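Local coordinates for protein phthiocerol synthesis polyketide synthase type I PpsC (Mycobacterium tuberculosis, PDB 7AHB) that probably loads extender units onto the acyl carrier protein through its acyltransferase domain during synthesis of phthiocerol-type lipids, at residues A[46-60]-A[310-323]. Residues are numbered along the deposited sequence; the frame is centred on the assembly and turned at random.
Sequences GGGTVFVYSGRGSQW and DHHTFIEISAHPLL. With SO4 (sulfate ion), chain D.
V50 and F314 sit side by side on neighbouring parallel strands: 49-53, the central strand of the five-stranded parallel sheet in the acyltransferase's α/β core, and 313-316 next to it. V50 CB lies off-centre over the F314 ring, 3.8 Å from CD2; with CG1 anti to the backbone N (chi1 179°), CG2 falls beside that N and packs on H311 CB. V52 shares this face, covered by helix 300-308. On the other face, covered by helix 106-126, I317 serves two rings: its CD1 stands over a face of F51, 3.5 Å from CD2, and its CG1 over a face of Y53, whose hydroxyl bonds to T121. V50 N-H goes to T313 O and V50 O takes I315 N; V52 N-H goes to I315 O and V52 O takes I317 N at 174°. At the leading end, the H312 ring takes G46 CA over one face and sends ND1 in its own plane to a lone pair of G47 O (2.9 Å). The buried E316 carboxylate is gripped by S318 OG and the backbone N-H of L322 and L323, probably fixing the turn that brings L323 CD1 against S54 CB. W60 NE1 reaches A319 O at 2.9 Å, from above the carbonyl plane.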
loop_
_atom_site.group_PDB
_atom_site.type_symbol
_atom_site.label_atom_id
_atom_site.label_comp_id
_atom_site.label_asym_id
_atom_site.label_seq_id
_atom_site.Cartn_x
_atom_site.Cartn_y
_atom_site.Cartn_z
ATOM N N GLY A 46 -14.237 7.343 -17.873
ATOM C CA GLY A 46 -15.327 6.418 -17.670
ATOM C C GLY A 46 -15.720 6.325 -16.206
ATOM O O GLY A 46 -15.229 7.057 -15.344
ATOM N N GLY A 47 -16.630 5.383 -15.925
ATOM C CA GLY A 47 -17.142 5.223 -14.583
ATOM C C GLY A 47 -16.302 4.324 -13.718
ATOM O O GLY A 47 -15.414 3.618 -14.182
ATOM N N GLY A 48 -16.593 4.361 -12.421
ATOM C CA GLY A 48 -15.927 3.480 -11.474
ATOM C C GLY A 48 -14.658 4.034 -10.862
ATOM O O GLY A 48 -13.801 4.559 -11.579
ATOM N N THR A 49 -14.525 3.911 -9.539
ATOM C CA THR A 49 -13.381 4.443 -8.814
ATOM C C THR A 49 -12.759 3.356 -7.946
ATOM O O THR A 49 -13.468 2.675 -7.191
ATOM C CB THR A 49 -13.801 5.628 -7.931
ATOM O OG1 THR A 49 -14.201 6.724 -8.753
ATOM C CG2 THR A 49 -12.629 6.068 -7.021
ATOM N N VAL A 50 -11.434 3.245 -8.009
ATOM C CA VAL A 50 -10.670 2.286 -7.222
ATOM C C VAL A 50 -9.724 3.057 -6.315
ATOM O O VAL A 50 -8.993 3.929 -6.790
ATOM C CB VAL A 50 -9.879 1.336 -8.134
ATOM C CG1 VAL A 50 -9.057 0.362 -7.313
ATOM C CG2 VAL A 50 -10.849 0.553 -9.078
ATOM N N PHE A 51 -9.753 2.752 -5.023
ATOM C CA PHE A 51 -8.757 3.277 -4.090
ATOM C C PHE A 51 -7.635 2.258 -3.949
ATOM O O PHE A 51 -7.902 1.090 -3.650
ATOM C CB PHE A 51 -9.341 3.523 -2.705
ATOM C CG PHE A 51 -10.050 4.844 -2.545
ATOM C CD1 PHE A 51 -10.564 5.523 -3.636
ATOM C CD2 PHE A 51 -10.225 5.387 -1.282
ATOM C CE1 PHE A 51 -11.236 6.720 -3.468
ATOM C CE2 PHE A 51 -10.887 6.591 -1.115
ATOM C CZ PHE A 51 -11.385 7.257 -2.207
ATOM N N VAL A 52 -6.388 2.708 -4.116
ATOM C CA VAL A 52 -5.212 1.839 -4.075
ATOM C C VAL A 52 -4.379 2.195 -2.846
ATOM O O VAL A 52 -3.919 3.340 -2.710
ATOM C CB VAL A 52 -4.372 1.975 -5.352
ATOM C CG1 VAL A 52 -3.080 1.189 -5.223
ATOM C CG2 VAL A 52 -5.189 1.534 -6.587
ATOM N N TYR A 53 -4.134 1.203 -1.984
ATOM C CA TYR A 53 -3.406 1.406 -0.731
ATOM C C TYR A 53 -2.007 0.824 -0.890
ATOM O O TYR A 53 -1.843 -0.391 -1.065
ATOM C CB TYR A 53 -4.166 0.784 0.436
ATOM C CG TYR A 53 -5.468 1.515 0.676
ATOM C CD1 TYR A 53 -6.617 1.172 -0.020
ATOM C CD2 TYR A 53 -5.525 2.587 1.533
ATOM C CE1 TYR A 53 -7.801 1.842 0.178
ATOM C CE2 TYR A 53 -6.705 3.282 1.734
ATOM C CZ TYR A 53 -7.839 2.901 1.050
ATOM O OH TYR A 53 -9.012 3.590 1.238
ATOM N N SER A 54 -1.005 1.703 -0.864
ATOM C CA SER A 54 0.373 1.306 -1.051
ATOM C C SER A 54 0.915 0.665 0.216
ATOM O O SER A 54 0.441 0.920 1.327
ATOM C CB SER A 54 1.227 2.511 -1.426
ATOM O OG SER A 54 2.581 2.138 -1.505
ATOM N N GLY A 55 1.930 -0.157 0.038
ATOM C CA GLY A 55 2.583 -0.824 1.137
ATOM C C GLY A 55 3.827 -0.142 1.647
ATOM O O GLY A 55 4.438 -0.607 2.616
ATOM N N ARG A 56 4.234 0.956 1.028
ATOM C CA ARG A 56 5.464 1.635 1.408
ATOM C C ARG A 56 5.157 2.861 2.257
ATOM O O ARG A 56 4.255 3.646 1.944
ATOM C CB ARG A 56 6.265 2.063 0.175
ATOM C CG ARG A 56 6.982 0.952 -0.607
ATOM C CD ARG A 56 7.978 0.138 0.253
ATOM N NE ARG A 56 7.324 -1.083 0.765
ATOM C CZ ARG A 56 6.901 -2.109 -0.001
ATOM N NH1 ARG A 56 7.084 -2.069 -1.324
ATOM N NH2 ARG A 56 6.294 -3.182 0.551
ATOM N N GLY A 57 5.931 3.036 3.328
ATOM C CA GLY A 57 5.878 4.274 4.088
ATOM C C GLY A 57 6.628 5.358 3.342
ATOM O O GLY A 57 7.745 5.136 2.865
ATOM N N SER A 58 6.006 6.537 3.226
ATOM C CA SER A 58 6.568 7.613 2.419
ATOM C C SER A 58 6.473 8.934 3.163
ATOM O O SER A 58 6.179 9.983 2.576
ATOM C CB SER A 58 5.866 7.711 1.065
ATOM O OG SER A 58 5.523 6.420 0.584
ATOM N N GLN A 59 6.718 8.901 4.469
ATOM C CA GLN A 59 6.643 10.113 5.268
ATOM C C GLN A 59 7.535 11.203 4.690
ATOM O O GLN A 59 8.653 10.945 4.231
ATOM C CB GLN A 59 7.053 9.808 6.703
ATOM C CG GLN A 59 8.510 9.347 6.836
ATOM C CD GLN A 59 8.826 8.883 8.252
ATOM O OE1 GLN A 59 8.425 9.541 9.249
ATOM N NE2 GLN A 59 9.499 7.732 8.361
ATOM N N TRP A 60 7.018 12.428 4.694
ATOM C CA TRP A 60 7.815 13.598 4.360
ATOM C C TRP A 60 7.618 14.645 5.444
ATOM O O TRP A 60 6.576 14.672 6.113
ATOM C CB TRP A 60 7.462 14.181 2.977
ATOM C CG TRP A 60 6.002 14.318 2.705
ATOM C CD1 TRP A 60 5.196 13.401 2.117
ATOM C CD2 TRP A 60 5.185 15.453 2.990
ATOM N NE1 TRP A 60 3.918 13.883 2.027
ATOM C CE2 TRP A 60 3.888 15.150 2.547
ATOM C CE3 TRP A 60 5.429 16.704 3.568
ATOM C CZ2 TRP A 60 2.830 16.042 2.681
ATOM C CZ3 TRP A 60 4.383 17.593 3.700
ATOM C CH2 TRP A 60 3.095 17.255 3.274
ATOM N N ASP A 310 -13.532 -2.395 -15.786
ATOM C CA ASP A 310 -14.754 -1.611 -15.645
ATOM C C ASP A 310 -14.644 -0.442 -14.679
ATOM O O ASP A 310 -15.660 0.170 -14.361
ATOM C CB ASP A 310 -15.892 -2.527 -15.206
ATOM C CG ASP A 310 -16.272 -3.516 -16.297
ATOM O OD1 ASP A 310 -16.621 -3.056 -17.393
ATOM O OD2 ASP A 310 -16.195 -4.731 -16.056
ATOM N N HIS A 311 -13.455 -0.129 -14.186
ATOM C CA HIS A 311 -13.210 1.038 -13.350
ATOM C C HIS A 311 -12.174 1.913 -14.041
ATOM O O HIS A 311 -11.165 1.412 -14.555
ATOM C CB HIS A 311 -12.718 0.639 -11.963
ATOM C CG HIS A 311 -13.626 -0.304 -11.252
ATOM N ND1 HIS A 311 -13.580 -1.669 -11.441
ATOM C CD2 HIS A 311 -14.614 -0.077 -10.356
ATOM C CE1 HIS A 311 -14.488 -2.243 -10.672
ATOM N NE2 HIS A 311 -15.139 -1.299 -10.016
ATOM N N HIS A 312 -12.411 3.219 -14.049
ATOM C CA HIS A 312 -11.585 4.121 -14.828
ATOM C C HIS A 312 -10.824 5.148 -14.015
ATOM O O HIS A 312 -9.903 5.766 -14.560
ATOM C CB HIS A 312 -12.448 4.853 -15.860
ATOM C CG HIS A 312 -12.974 3.953 -16.924
ATOM N ND1 HIS A 312 -14.041 3.107 -16.715
ATOM C CD2 HIS A 312 -12.562 3.738 -18.194
ATOM C CE1 HIS A 312 -14.274 2.417 -17.818
ATOM N NE2 HIS A 312 -13.387 2.777 -18.728
ATOM N N THR A 313 -11.158 5.344 -12.743
ATOM C CA THR A 313 -10.418 6.272 -11.893
ATOM C C THR A 313 -9.713 5.489 -10.799
ATOM O O THR A 313 -10.368 4.790 -10.019
ATOM C CB THR A 313 -11.335 7.334 -11.290
ATOM O OG1 THR A 313 -11.893 8.121 -12.347
ATOM C CG2 THR A 313 -10.549 8.237 -10.338
ATOM N N PHE A 314 -8.387 5.605 -10.757
ATOM C CA PHE A 314 -7.553 4.999 -9.732
ATOM C C PHE A 314 -6.923 6.108 -8.896
ATOM O O PHE A 314 -6.294 7.016 -9.442
ATOM C CB PHE A 314 -6.477 4.124 -10.368
ATOM C CG PHE A 314 -7.027 2.886 -11.028
ATOM C CD1 PHE A 314 -7.703 2.970 -12.228
ATOM C CD2 PHE A 314 -6.880 1.646 -10.435
ATOM C CE1 PHE A 314 -8.220 1.841 -12.831
ATOM C CE2 PHE A 314 -7.397 0.516 -11.038
ATOM C CZ PHE A 314 -8.066 0.626 -12.244
ATOM N N ILE A 315 -7.098 6.029 -7.583
ATOM C CA ILE A 315 -6.588 7.032 -6.646
ATOM C C ILE A 315 -5.692 6.307 -5.650
ATOM O O ILE A 315 -6.176 5.492 -4.850
ATOM C CB ILE A 315 -7.719 7.768 -5.913
ATOM C CG1 ILE A 315 -8.644 8.421 -6.915
ATOM C CG2 ILE A 315 -7.146 8.830 -4.929
ATOM C CD1 ILE A 315 -9.892 9.028 -6.304
ATOM N N GLU A 316 -4.400 6.619 -5.673
ATOM C CA GLU A 316 -3.481 6.076 -4.684
ATOM C C GLU A 316 -3.650 6.854 -3.380
ATOM O O GLU A 316 -3.533 8.088 -3.357
ATOM C CB GLU A 316 -2.038 6.144 -5.176
ATOM C CG GLU A 316 -1.046 5.636 -4.161
ATOM C CD GLU A 316 0.391 5.752 -4.659
ATOM O OE1 GLU A 316 0.569 5.762 -5.906
ATOM O OE2 GLU A 316 1.324 5.857 -3.811
ATOM N N ILE A 317 -3.914 6.128 -2.298
ATOM C CA ILE A 317 -4.179 6.721 -0.999
ATOM C C ILE A 317 -2.866 6.684 -0.218
ATOM O O ILE A 317 -2.600 5.728 0.523
ATOM C CB ILE A 317 -5.290 5.968 -0.256
ATOM C CG1 ILE A 317 -6.541 5.879 -1.120
ATOM C CG2 ILE A 317 -5.603 6.691 1.079
ATOM C CD1 ILE A 317 -7.187 7.201 -1.447
ATOM N N SER A 318 -2.012 7.682 -0.417
ATOM C CA SER A 318 -0.682 7.657 0.176
ATOM C C SER A 318 -0.232 9.088 0.433
ATOM O O SER A 318 -0.859 10.060 -0.016
ATOM C CB SER A 318 0.340 6.935 -0.733
ATOM O OG SER A 318 0.535 7.669 -1.927
ATOM N N ALA A 319 0.894 9.204 1.145
ATOM C CA ALA A 319 1.523 10.504 1.380
ATOM C C ALA A 319 2.325 10.997 0.173
ATOM O O ALA A 319 2.593 12.203 0.063
ATOM C CB ALA A 319 2.447 10.422 2.597
ATOM N N HIS A 320 2.709 10.092 -0.742
ATOM C CA HIS A 320 3.450 10.490 -1.918
ATOM C C HIS A 320 3.244 9.420 -2.975
ATOM O O HIS A 320 3.411 8.230 -2.660
ATOM C CB HIS A 320 4.949 10.661 -1.637
ATOM C CG HIS A 320 5.749 11.039 -2.848
ATOM N ND1 HIS A 320 5.755 12.313 -3.374
ATOM C CD2 HIS A 320 6.546 10.296 -3.653
ATOM C CE1 HIS A 320 6.524 12.343 -4.450
ATOM N NE2 HIS A 320 7.020 11.132 -4.635
ATOM N N PRO A 321 2.891 9.797 -4.209
ATOM C CA PRO A 321 2.487 8.777 -5.189
ATOM C C PRO A 321 3.675 7.982 -5.709
ATOM O O PRO A 321 4.551 8.535 -6.383
ATOM C CB PRO A 321 1.833 9.588 -6.315
ATOM C CG PRO A 321 1.876 11.046 -5.878
ATOM C CD PRO A 321 2.943 11.148 -4.799
ATOM N N LEU A 322 3.740 6.695 -5.390
ATOM C CA LEU A 322 4.795 5.859 -5.935
ATOM C C LEU A 322 4.279 4.785 -6.884
ATOM O O LEU A 322 5.093 4.145 -7.555
ATOM C CB LEU A 322 5.581 5.197 -4.802
ATOM C CG LEU A 322 6.419 6.150 -3.927
ATOM C CD1 LEU A 322 6.921 5.357 -2.695
ATOM C CD2 LEU A 322 7.584 6.795 -4.675
ATOM N N LEU A 323 2.962 4.574 -6.959
ATOM C CA LEU A 323 2.407 3.513 -7.800
ATOM C C LEU A 323 1.697 4.010 -9.053
ATOM O O LEU A 323 1.318 3.191 -9.908
ATOM C CB LEU A 323 1.428 2.667 -6.991
ATOM C CG LEU A 323 1.937 2.081 -5.681
ATOM C CD1 LEU A 323 0.825 1.374 -4.948
ATOM C CD2 LEU A 323 3.101 1.167 -5.955
HETATM S S SO4 D . -19.234 6.624 -11.688
HETATM O O1 SO4 D . -20.120 7.368 -10.791
HETATM O O2 SO4 D . -19.084 5.258 -11.195
HETATM O O3 SO4 D . -19.819 6.603 -13.027
HETATM O O4 SO4 D . -17.931 7.279 -11.735
HETATM O O HOH W 1 -14.135 6.896 -12.932
#